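Local coordinates for NADH kinase POS5 (Saccharomyces cerevisiae, PDB 3AFO), which phosphorylates NADH and NAD(+) with ATP, preferring NADH twofold, and is a key mitochondrial source of the cellular reductant NADPH, at the interface of chains A and B. Coordinates in Å, arbitrary orientation; residue numbers count along the deposited sequence, not the author numbering. Chains: chain A/B, NADH kinase POS5.

The interface of chains A and B. Residues chain A 250-253, 256, 364; chain B 273-277.
A:Ile251 and B:Leu274 pair in register, as do A:Val252 and B:Ile275, where strand 251-252 of chain A runs parallel to strand 274-276 of chain B. Three backbone hydrogen bonds establish the pairing. A:Ile251 N gives to B:Pro273 O, and A:Ile251 O accepts from B:Ile275 N at 2.9 Å. A:Ser253 N gives to B:Ile275 O, nearly straight at 174° at the hydrogen.

Side chains of each bridged pair lie alongside one another and point the same way, the two pairs on opposite faces of the ladder. On one face, the CD2 methyl of B:Leu274 sits 3.7 Å from A:Ile251 CB, on the branch point rather than at the chain tip. On the other, A:Val252 meets B:Ile275 flank to flank, A:Val252 CG2 lying 3.7 Å from B:Ile275 CG1. With A:Val252 CG1 anti to the backbone N (chi1 -177°), CG2 falls beside that nitrogen and faces the isoleucine, which hides 68 Å² against chain A.

A:Trp364, from helix 363-370, lies across B:Leu276 at about a right angle, touching B:Leu276 CD2 with CH2 (3.6 Å) and the neighbouring CZ3 of the six-membered ring. A:Ser253 CA, of the same chain, sits 3.6 Å above one face of the A:Trp364 indole, toward the rim. Beyond the ladder, the CG and CD carbons of B:Pro277 lie against A:Ser253, CG 3.4 Å from A:Ser253 OG. A:Val256 CG2 packs over the junction of B:Leu276 and B:Pro277, 3.5 Å from B:Leu276 C. An alanine in place of B:Pro277 would probably open a gap beside A:Ser253 and leave its hydroxymethyl group freer to turn.

Repeated by two-fold symmetry, this patch extends beta pairing between subunits and probably helps hold the kinase assembly together.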
# COMPACT_ATOMS: atom_id res chain seq x y z
N SER A 250 -7.13 3.56 5.65
CA SER A 250 -6.75 4.85 6.21
C SER A 250 -7.28 5.01 7.63
O SER A 250 -8.25 4.34 8.03
CB SER A 250 -7.28 6.00 5.33
OG SER A 250 -6.68 5.98 4.04
N ILE A 251 -6.61 5.87 8.39
CA ILE A 251 -7.01 6.18 9.77
C ILE A 251 -8.01 7.31 9.69
O ILE A 251 -7.72 8.37 9.15
CB ILE A 251 -5.77 6.58 10.64
CG1 ILE A 251 -4.82 5.38 10.79
CG2 ILE A 251 -6.22 7.16 12.00
CD1 ILE A 251 -3.52 5.68 11.54
N VAL A 252 -9.21 7.06 10.19
CA VAL A 252 -10.31 8.00 10.04
C VAL A 252 -10.73 8.51 11.41
O VAL A 252 -11.05 7.73 12.29
CB VAL A 252 -11.50 7.35 9.32
CG1 VAL A 252 -12.62 8.37 9.10
CG2 VAL A 252 -11.04 6.75 7.97
N SER A 253 -10.69 9.83 11.58
CA SER A 253 -11.14 10.44 12.83
C SER A 253 -12.60 10.06 13.15
O SER A 253 -13.46 10.10 12.26
CB SER A 253 -11.01 11.95 12.76
OG SER A 253 -11.92 12.56 13.67
N VAL A 256 -15.58 12.04 11.75
CA VAL A 256 -15.94 12.04 10.33
C VAL A 256 -17.15 11.13 10.16
O VAL A 256 -17.13 10.00 10.65
CB VAL A 256 -14.76 11.51 9.44
CG1 VAL A 256 -15.21 11.32 7.98
CG2 VAL A 256 -13.56 12.46 9.51
N TRP A 364 -7.54 11.63 20.52
CA TRP A 364 -7.39 10.96 19.24
C TRP A 364 -5.97 11.10 18.70
O TRP A 364 -5.34 10.11 18.37
CB TRP A 364 -8.41 11.48 18.21
CG TRP A 364 -8.30 10.70 16.92
CD1 TRP A 364 -8.59 9.37 16.73
CD2 TRP A 364 -7.86 11.19 15.65
NE1 TRP A 364 -8.35 9.01 15.42
CE2 TRP A 364 -7.92 10.11 14.73
CE3 TRP A 364 -7.44 12.45 15.19
CZ2 TRP A 364 -7.56 10.25 13.39
CZ3 TRP A 364 -7.08 12.58 13.85
CH2 TRP A 364 -7.14 11.49 12.96
N PRO B 273 -2.20 7.24 5.52
CA PRO B 273 -2.98 8.44 5.19
C PRO B 273 -4.11 8.69 6.22
O PRO B 273 -4.67 7.73 6.78
CB PRO B 273 -3.57 8.13 3.81
CG PRO B 273 -2.61 7.11 3.21
CD PRO B 273 -2.14 6.28 4.39
N LEU B 274 -4.41 9.97 6.49
CA LEU B 274 -5.43 10.34 7.47
C LEU B 274 -6.67 10.92 6.81
O LEU B 274 -6.57 11.62 5.78
CB LEU B 274 -4.86 11.40 8.45
CG LEU B 274 -3.62 11.03 9.26
CD1 LEU B 274 -3.32 12.10 10.31
CD2 LEU B 274 -3.81 9.66 9.95
N ILE B 275 -7.83 10.64 7.40
CA ILE B 275 -9.08 11.29 7.02
C ILE B 275 -9.55 12.11 8.22
O ILE B 275 -9.88 11.57 9.27
CB ILE B 275 -10.18 10.28 6.60
CG1 ILE B 275 -9.67 9.26 5.56
CG2 ILE B 275 -11.40 11.04 6.08
CD1 ILE B 275 -9.41 9.85 4.18
N LEU B 276 -9.57 13.42 8.04
CA LEU B 276 -9.81 14.38 9.12
C LEU B 276 -11.19 15.03 9.02
O LEU B 276 -11.76 15.08 7.93
CB LEU B 276 -8.73 15.46 9.09
CG LEU B 276 -7.30 14.95 9.20
CD1 LEU B 276 -6.36 16.13 9.11
CD2 LEU B 276 -7.09 14.16 10.52
N PRO B 277 -11.73 15.53 10.15
CA PRO B 277 -13.03 16.19 10.10
C PRO B 277 -13.04 17.42 9.19
O PRO B 277 -12.03 18.14 9.08
CB PRO B 277 -13.28 16.61 11.56
CG PRO B 277 -12.50 15.65 12.36
CD PRO B 277 -11.25 15.38 11.54